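Side-chain contacts in COPII coat assembly protein SEC16 (Saccharomyces cerevisiae, PDB 3MZK), which acts early in assembling the COPII coat, which forms transport vesicles at the endoplasmic reticulum and selects their cargo, and also takes part in autophagy: residues 236-239 and 243-246; 326-331 and 359-364; 335-340 and 376-381. All coordinates share one frame; numbering follows the deposited sequence.

Contact 1. Residues 236-239 and 243-246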
loop_
_atom_site.group_PDB
_atom_site.type_symbol
_atom_site.label_atom_id
_atom_site.label_comp_id
_atom_site.label_asym_id
_atom_site.label_seq_id
_atom_site.Cartn_x
_atom_site.Cartn_y
_atom_site.Cartn_z
ATOM N N LYS B 236 2.738 25.655 0.397
ATOM C CA LYS B 236 3.740 26.365 1.184
ATOM C C LYS B 236 4.356 27.502 0.378
ATOM O O LYS B 236 4.885 28.459 0.941
ATOM C CB LYS B 236 4.834 25.408 1.671
ATOM N N SER B 237 4.279 27.396 -0.944
ATOM C CA SER B 237 4.844 28.411 -1.825
ATOM C C SER B 237 4.091 29.736 -1.712
ATOM O O SER B 237 4.691 30.809 -1.793
ATOM C CB SER B 237 4.830 27.928 -3.275
ATOM O OG SER B 237 3.518 27.966 -3.809
ATOM N N PHE B 238 2.776 29.652 -1.530
ATOM C CA PHE B 238 1.944 30.840 -1.391
ATOM C C PHE B 238 2.486 31.782 -0.319
ATOM O O PHE B 238 2.653 32.977 -0.561
ATOM C CB PHE B 238 0.506 30.451 -1.042
ATOM C CG PHE B 238 -0.180 29.624 -2.093
ATOM C CD1 PHE B 238 -1.325 28.906 -1.785
ATOM C CD2 PHE B 238 0.307 29.570 -3.386
ATOM C CE1 PHE B 238 -1.971 28.146 -2.747
ATOM C CE2 PHE B 238 -0.334 28.810 -4.355
ATOM C CZ PHE B 238 -1.475 28.096 -4.033
ATOM N N TYR B 239 2.762 31.236 0.862
ATOM C CA TYR B 239 3.207 32.035 2.002
ATOM C C TYR B 239 4.322 33.014 1.647
ATOM O O TYR B 239 4.379 34.120 2.186
ATOM C CB TYR B 239 3.668 31.134 3.153
ATOM C CG TYR B 239 2.569 30.309 3.780
ATOM C CD1 TYR B 239 2.567 28.925 3.676
ATOM C CD2 TYR B 239 1.531 30.912 4.478
ATOM C CE1 TYR B 239 1.565 28.165 4.249
ATOM C CE2 TYR B 239 0.525 30.162 5.054
ATOM C CZ TYR B 239 0.546 28.790 4.938
ATOM O OH TYR B 239 -0.456 28.038 5.510
ATOM N N GLU B 243 2.040 37.847 -4.356
ATOM C CA GLU B 243 1.293 37.935 -5.606
ATOM C C GLU B 243 0.459 36.679 -5.845
ATOM O O GLU B 243 -0.682 36.758 -6.305
ATOM C CB GLU B 243 2.240 38.170 -6.785
ATOM N N THR B 244 1.030 35.523 -5.521
ATOM C CA THR B 244 0.356 34.250 -5.745
ATOM C C THR B 244 -0.555 33.886 -4.581
ATOM O O THR B 244 -1.475 33.087 -4.732
ATOM C CB THR B 244 1.363 33.111 -5.958
ATOM O OG1 THR B 244 1.854 32.664 -4.689
ATOM C CG2 THR B 244 2.523 33.584 -6.814
ATOM N N SER B 245 -0.296 34.467 -3.415
ATOM C CA SER B 245 -1.139 34.207 -2.255
ATOM C C SER B 245 -2.449 34.977 -2.370
ATOM O O SER B 245 -3.501 34.493 -1.957
ATOM C CB SER B 245 -0.416 34.562 -0.953
ATOM O OG SER B 245 -0.242 35.959 -0.828
ATOM N N GLN B 246 -2.382 36.177 -2.937
ATOM C CA GLN B 246 -3.583 36.970 -3.166
ATOM C C GLN B 246 -4.463 36.266 -4.188
ATOM O O GLN B 246 -5.686 36.242 -4.058
ATOM C CB GLN B 246 -3.226 38.378 -3.645
#
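F238 and S245 meet where helix 231-240 gives way to helix 242-250 after a short link. The F238 backbone O lies 3.5 Å from S245 CB, and the CB atoms of F238 and S245 are 4.2 Å apart. This is a carbon contact against a carbonyl, with the S245 hydroxyl farther off. The second touch is made by T244. Its OG1 comes within 3.7 Å of F238 CD2, one ortho carbon of the ring, on an oblique approach. The same T244 OG1 sits 3.8 Å from F238 CA, close to the backbone as well as the ring.

The positions of these groups are set from the turn. T244 OG1 stands between its own backbone N and carbonyl carbon (chi1 80°), which brings it back to the turn, where it hydrogen-bonds to the O of N241. S245 OG has a similar torsion and makes weak bonds to the O of N241 and of N242. The side chain of N241 also receives the N-H of E243. Polar side chains thus tie up the first turn of the second helix.

The segments join the end of helix 231-240 to the start of helix 242-250. The F238 ring makes an edge-to-face stack with F287 and packs on F284 of helix 275-290, and on L222 of helix 214-226. T244 touches H218 of that last helix, while S245 reaches F287.

Contact 2. Residues 326-331 and 359-364; sequences NMNTFE and KIYHAS
A tyrosine hydroxyl reaches from one helix to a backbone carbonyl of a tight turn: Y361 OH donates to N328 O at 2.8 Å. The oxygen is met in the carbonyl plane, on a lone pair, with a C=O...donor angle of 127°. The N328 amide also comes close. Its OD1 lies 3.3 Å from Y361 CZ, with amide and ring planes 64° apart. N328 ND2 is held by an acidic side chain of the chain of another protein.

Y361 has its CG anti to the backbone N (chi1 159°), and its ring extends from helix 356-368 to the turn. An alanine here would take away the ring and hydroxyl and would probably leave N328 O without this donor and a gap beside the turn.

The turn is a type I beta turn from N326 to T329. N326 OD1 takes the N-H of N328 in an Asx turn, at 2.8 Å. T329 OG1 and T329 N both donate to N326 O. T329 is the N-cap of helix 330-344, and its OG1 accepts a hydrogen bond from S332 N. Y361 also packs on I333 of that helix, so the contact joins its start to helix 356-368.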
loop_
_atom_site.group_PDB
_atom_site.type_symbol
_atom_site.label_atom_id
_atom_site.label_comp_id
_atom_site.label_asym_id
_atom_site.label_seq_id
_atom_site.Cartn_x
_atom_site.Cartn_y
_atom_site.Cartn_z
ATOM N N ASN B 326 -17.429 31.611 13.611
ATOM C CA ASN B 326 -17.285 32.051 14.997
ATOM C C ASN B 326 -18.259 31.350 15.926
ATOM O O ASN B 326 -19.481 31.395 15.723
ATOM C CB ASN B 326 -17.460 33.563 15.129
ATOM C CG ASN B 326 -17.291 34.039 16.559
ATOM O OD1 ASN B 326 -18.191 33.885 17.387
ATOM N ND2 ASN B 326 -16.134 34.615 16.858
ATOM N N MET B 327 -17.705 30.725 16.958
ATOM C CA MET B 327 -18.470 29.875 17.862
ATOM C C MET B 327 -19.729 30.520 18.462
ATOM O O MET B 327 -20.668 29.813 18.826
ATOM C CB MET B 327 -17.554 29.328 18.957
ATOM C CG MET B 327 -18.201 28.291 19.843
ATOM S SD MET B 327 -17.008 27.100 20.466
ATOM C CE MET B 327 -15.518 28.088 20.487
ATOM N N ASN B 328 -19.766 31.850 18.538
ATOM C CA ASN B 328 -20.916 32.546 19.124
ATOM C C ASN B 328 -22.110 32.719 18.182
ATOM O O ASN B 328 -23.247 32.903 18.626
ATOM C CB ASN B 328 -20.496 33.904 19.689
ATOM C CG ASN B 328 -20.160 33.840 21.167
ATOM O OD1 ASN B 328 -20.778 33.084 21.920
ATOM N ND2 ASN B 328 -19.181 34.633 21.592
ATOM N N THR B 329 -21.850 32.663 16.882
ATOM C CA THR B 329 -22.895 32.877 15.890
ATOM C C THR B 329 -23.927 31.744 15.909
ATOM O O THR B 329 -23.584 30.586 16.160
ATOM C CB THR B 329 -22.291 33.024 14.480
ATOM O OG1 THR B 329 -21.778 31.761 14.035
ATOM C CG2 THR B 329 -21.162 34.056 14.486
ATOM N N PHE B 330 -25.189 32.081 15.645
ATOM C CA PHE B 330 -26.241 31.072 15.578
ATOM C C PHE B 330 -25.944 30.037 14.487
ATOM O O PHE B 330 -26.134 28.835 14.698
ATOM C CB PHE B 330 -27.612 31.712 15.356
ATOM C CG PHE B 330 -28.048 32.609 16.469
ATOM C CD1 PHE B 330 -27.331 32.668 17.652
ATOM C CD2 PHE B 330 -29.183 33.396 16.338
ATOM C CE1 PHE B 330 -27.736 33.505 18.687
ATOM C CE2 PHE B 330 -29.596 34.233 17.370
ATOM C CZ PHE B 330 -28.867 34.284 18.543
ATOM N N GLU B 331 -25.473 30.505 13.331
ATOM C CA GLU B 331 -25.077 29.603 12.250
ATOM C C GLU B 331 -24.104 28.550 12.767
ATOM O O GLU B 331 -24.282 27.352 12.529
ATOM C CB GLU B 331 -24.446 30.369 11.084
ATOM C CG GLU B 331 -25.382 31.333 10.372
ATOM C CD GLU B 331 -25.789 32.508 11.244
ATOM O OE1 GLU B 331 -24.941 32.988 12.032
ATOM O OE2 GLU B 331 -26.959 32.948 11.143
ATOM N N LYS B 359 -23.158 23.732 22.984
ATOM C CA LYS B 359 -24.511 23.199 23.131
ATOM C C LYS B 359 -25.216 23.769 24.363
ATOM O O LYS B 359 -26.405 24.093 24.315
ATOM C CB LYS B 359 -24.489 21.674 23.210
ATOM C CG LYS B 359 -24.079 20.991 21.923
ATOM C CD LYS B 359 -24.307 19.495 22.018
ATOM C CE LYS B 359 -23.778 18.772 20.801
ATOM N NZ LYS B 359 -23.862 17.299 20.994
ATOM N N ILE B 360 -24.479 23.878 25.466
ATOM C CA ILE B 360 -25.020 24.449 26.693
ATOM C C ILE B 360 -25.343 25.917 26.460
ATOM O O ILE B 360 -26.385 26.419 26.883
ATOM C CB ILE B 360 -24.028 24.317 27.861
ATOM C CG1 ILE B 360 -23.685 22.846 28.107
ATOM C CG2 ILE B 360 -24.592 24.950 29.127
ATOM C CD1 ILE B 360 -22.700 22.643 29.233
ATOM N N TYR B 361 -24.435 26.598 25.776
ATOM C CA TYR B 361 -24.633 27.988 25.392
ATOM C C TYR B 361 -25.867 28.120 24.506
ATOM O O TYR B 361 -26.580 29.125 24.557
ATOM C CB TYR B 361 -23.382 28.487 24.675
ATOM C CG TYR B 361 -23.570 29.690 23.791
ATOM C CD1 TYR B 361 -23.942 30.917 24.316
ATOM C CD2 TYR B 361 -23.335 29.605 22.425
ATOM C CE1 TYR B 361 -24.090 32.021 23.500
ATOM C CE2 TYR B 361 -23.485 30.700 21.604
ATOM C CZ TYR B 361 -23.859 31.902 22.145
ATOM O OH TYR B 361 -23.999 32.983 21.319
ATOM N N HIS B 362 -26.112 27.092 23.699
ATOM C CA HIS B 362 -27.291 27.029 22.846
ATOM C C HIS B 362 -28.535 27.007 23.730
ATOM O O HIS B 362 -29.439 27.821 23.563
ATOM C CB HIS B 362 -27.223 25.783 21.953
ATOM C CG HIS B 362 -28.352 25.657 20.977
ATOM N ND1 HIS B 362 -28.544 24.530 20.207
ATOM C CD2 HIS B 362 -29.350 26.514 20.646
ATOM C CE1 HIS B 362 -29.612 24.695 19.445
ATOM N NE2 HIS B 362 -30.120 25.888 19.693
ATOM N N ALA B 363 -28.564 26.078 24.682
ATOM C CA ALA B 363 -29.667 25.986 25.639
ATOM C C ALA B 363 -29.886 27.298 26.382
ATOM O O ALA B 363 -31.017 27.691 26.642
ATOM C CB ALA B 363 -29.423 24.858 26.627
ATOM N N SER B 364 -28.796 27.968 26.727
ATOM C CA SER B 364 -28.871 29.267 27.384
ATOM C C SER B 364 -29.572 30.282 26.486
ATOM O O SER B 364 -30.377 31.085 26.956
ATOM C CB SER B 364 -27.469 29.760 27.742
ATOM O OG SER B 364 -27.517 30.894 28.583
#

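Contact 3. Residues 335-340 and 376-381; sequences WDEIYE and TKYTDY
E337 and Y378 carry this contact, each reaching out from its own helix towards the other. Their backbones are well apart, with CA atoms 12.1 Å from each other, so long side chains bridge the distance. The Y378 hydroxyl donates to E337: Y378 OH lies 3.0 Å from E337 OE1. The hydroxyl comes from the syn side of that oxygen, 26° out of the carboxylate plane. Seen from the tyrosine, E337 OE1 sits at the ring edge and in the ring plane, 3.6 Å from Y378 CE1. Carboxylate and ring planes are almost perpendicular, 88° apart. The flat acid group therefore stands across the end of the ring rather than lying over a face.

The glutamate reaches its partner as an extended chain. CG is anti to the backbone N (chi1 -176°), and the chain stays straight to the carboxylate. The approach of Y378 is from the opposite direction. Y378 leaves its backbone to one side of the other helix, and the ring then brings the hydroxyl nearer. The other carboxylate oxygen, E337 OE2, is taken by the backbone N of L70. The Y378 ring also packs edge-to-face with the ring of H362, and touches A363 and L366, all on helix 356-368. F66 touches Y378 as well. Helix 356-368 thus lines the bridge between helices 330-344 and 372-387 in this helical domain.

E337 is buried, and each of its two oxygens accepts from a donor, one a hydroxyl and the other a backbone N-H. The ring of H362 also packs beside E337. This is consistent with a carboxylate that stays ionised. Its negative charge would probably be stabilised by these two uncharged donors and would polarise the Y378 hydroxyl.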
loop_
_atom_site.group_PDB
_atom_site.type_symbol
_atom_site.label_atom_id
_atom_site.label_comp_id
_atom_site.label_asym_id
_atom_site.label_seq_id
_atom_site.Cartn_x
_atom_site.Cartn_y
_atom_site.Cartn_z
ATOM N N TRP B 335 -24.735 24.717 12.480
ATOM C CA TRP B 335 -23.788 24.030 11.615
ATOM C C TRP B 335 -23.003 22.991 12.403
ATOM O O TRP B 335 -22.931 21.829 12.003
ATOM C CB TRP B 335 -22.828 25.016 10.961
ATOM C CG TRP B 335 -23.475 25.857 9.926
ATOM C CD1 TRP B 335 -24.647 25.601 9.279
ATOM C CD2 TRP B 335 -22.997 27.104 9.416
ATOM N NE1 TRP B 335 -24.925 26.610 8.389
ATOM C CE2 TRP B 335 -23.927 27.546 8.455
ATOM C CE3 TRP B 335 -21.870 27.892 9.679
ATOM C CZ2 TRP B 335 -23.766 28.739 7.753
ATOM C CZ3 TRP B 335 -21.710 29.076 8.980
ATOM C CH2 TRP B 335 -22.652 29.488 8.029
ATOM N N ASP B 336 -22.423 23.404 13.527
ATOM C CA ASP B 336 -21.634 22.489 14.336
ATOM C C ASP B 336 -22.415 21.252 14.758
ATOM O O ASP B 336 -21.889 20.139 14.709
ATOM C CB ASP B 336 -21.041 23.193 15.552
ATOM C CG ASP B 336 -19.846 24.053 15.195
ATOM O OD1 ASP B 336 -19.266 23.824 14.114
ATOM O OD2 ASP B 336 -19.487 24.951 15.990
ATOM N N GLU B 337 -23.669 21.429 15.157
ATOM C CA GLU B 337 -24.465 20.278 15.583
ATOM C C GLU B 337 -24.865 19.381 14.413
ATOM O O GLU B 337 -24.895 18.158 14.539
ATOM C CB GLU B 337 -25.698 20.704 16.379
ATOM C CG GLU B 337 -26.486 19.518 16.901
ATOM C CD GLU B 337 -27.486 19.897 17.967
ATOM O OE1 GLU B 337 -27.495 21.073 18.391
ATOM O OE2 GLU B 337 -28.263 19.011 18.385
ATOM N N ILE B 338 -25.168 19.996 13.275
ATOM C CA ILE B 338 -25.467 19.248 12.058
ATOM C C ILE B 338 -24.250 18.449 11.587
ATOM O O ILE B 338 -24.358 17.263 11.251
ATOM C CB ILE B 338 -25.939 20.185 10.934
ATOM C CG1 ILE B 338 -27.308 20.773 11.291
ATOM C CG2 ILE B 338 -25.984 19.442 9.599
ATOM C CD1 ILE B 338 -27.824 21.806 10.313
ATOM N N TYR B 339 -23.094 19.104 11.574
ATOM C CA TYR B 339 -21.843 18.453 11.210
ATOM C C TYR B 339 -21.588 17.267 12.133
ATOM O O TYR B 339 -21.081 16.234 11.701
ATOM C CB TYR B 339 -20.692 19.455 11.287
ATOM C CG TYR B 339 -19.386 18.979 10.698
ATOM C CD1 TYR B 339 -19.320 18.517 9.386
ATOM C CD2 TYR B 339 -18.208 19.023 11.440
ATOM C CE1 TYR B 339 -18.118 18.087 8.832
ATOM C CE2 TYR B 339 -17.002 18.599 10.897
ATOM C CZ TYR B 339 -16.965 18.132 9.592
ATOM O OH TYR B 339 -15.775 17.709 9.047
ATOM N N GLU B 340 -21.956 17.408 13.402
ATOM C CA GLU B 340 -21.790 16.316 14.356
ATOM C C GLU B 340 -22.727 15.164 14.022
ATOM O O GLU B 340 -22.324 13.998 14.025
ATOM C CB GLU B 340 -22.053 16.797 15.779
ATOM C CG GLU B 340 -21.847 15.731 16.837
ATOM C CD GLU B 340 -22.265 16.200 18.216
ATOM O OE1 GLU B 340 -23.372 16.766 18.336
ATOM O OE2 GLU B 340 -21.488 16.010 19.178
ATOM N N THR B 376 -35.226 22.619 27.908
ATOM C CA THR B 376 -35.073 21.418 28.725
ATOM C C THR B 376 -34.763 20.196 27.867
ATOM O O THR B 376 -34.056 19.291 28.307
ATOM C CB THR B 376 -36.316 21.140 29.590
ATOM O OG1 THR B 376 -37.471 21.038 28.748
ATOM C CG2 THR B 376 -36.526 22.257 30.587
ATOM N N LYS B 377 -35.290 20.169 26.646
ATOM C CA LYS B 377 -34.956 19.095 25.712
ATOM C C LYS B 377 -33.448 18.982 25.573
ATOM O O LYS B 377 -32.912 17.888 25.441
ATOM C CB LYS B 377 -35.591 19.326 24.338
ATOM C CG LYS B 377 -37.038 18.869 24.226
ATOM C CD LYS B 377 -37.525 18.940 22.786
ATOM C CE LYS B 377 -38.920 18.356 22.644
ATOM N NZ LYS B 377 -39.348 18.305 21.219
ATOM N N TYR B 378 -32.769 20.126 25.616
ATOM C CA TYR B 378 -31.313 20.167 25.510
ATOM C C TYR B 378 -30.609 19.823 26.817
ATOM O O TYR B 378 -29.733 18.962 26.845
ATOM C CB TYR B 378 -30.844 21.530 25.003
ATOM C CG TYR B 378 -30.678 21.581 23.505
ATOM C CD1 TYR B 378 -29.452 21.294 22.912
ATOM C CD2 TYR B 378 -31.748 21.893 22.679
ATOM C CE1 TYR B 378 -29.299 21.329 21.537
ATOM C CE2 TYR B 378 -31.604 21.932 21.305
ATOM C CZ TYR B 378 -30.381 21.649 20.739
ATOM O OH TYR B 378 -30.241 21.689 19.368
ATOM N N THR B 379 -30.987 20.494 27.897
ATOM C CA THR B 379 -30.371 20.226 29.192
ATOM C C THR B 379 -30.485 18.745 29.560
ATOM O O THR B 379 -29.532 18.143 30.053
ATOM C CB THR B 379 -30.963 21.107 30.318
ATOM O OG1 THR B 379 -32.308 20.703 30.603
ATOM C CG2 THR B 379 -30.939 22.574 29.915
ATOM N N ASP B 380 -31.647 18.156 29.304
ATOM C CA ASP B 380 -31.850 16.738 29.578
ATOM C C ASP B 380 -30.920 15.862 28.742
ATOM O O ASP B 380 -30.184 15.029 29.281
ATOM C CB ASP B 380 -33.310 16.350 29.347
ATOM C CG ASP B 380 -34.204 16.738 30.511
ATOM O OD1 ASP B 380 -33.727 17.433 31.433
ATOM O OD2 ASP B 380 -35.390 16.350 30.502
ATOM N N TYR B 381 -30.953 16.052 27.427
ATOM C CA TYR B 381 -30.078 15.299 26.545
ATOM C C TYR B 381 -28.620 15.493 26.934
ATOM O O TYR B 381 -27.842 14.537 26.963
ATOM C CB TYR B 381 -30.287 15.709 25.088
ATOM C CG TYR B 381 -29.214 15.187 24.159
ATOM C CD1 TYR B 381 -29.196 13.855 23.760
ATOM C CD2 TYR B 381 -28.216 16.026 23.683
ATOM C CE1 TYR B 381 -28.211 13.376 22.914
ATOM C CE2 TYR B 381 -27.228 15.558 22.836
ATOM C CZ TYR B 381 -27.231 14.233 22.456
ATOM O OH TYR B 381 -26.249 13.765 21.610
#

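All three contacts fall within the range of the Sec23-binding domain, a largely helical region consistent with an ACE1-like family. Contact 1 lies apart from the others, on the opposite side of the chain's centre. Its centre is about 34 Å from that of contact 2 and about 39 Å from that of contact 3. Contacts 2 and 3 are neighbours, with centres about 10 Å apart. Both use helix 330-344, and their other segments lie on the successive helices 356-368 and 372-387. A salt bridge ties them, K359 NZ to E340 OE1 at 2.8 Å. Contact 2 also faces the chain of another protein, contact 3 meets it through W335, and contact 1 does not touch it.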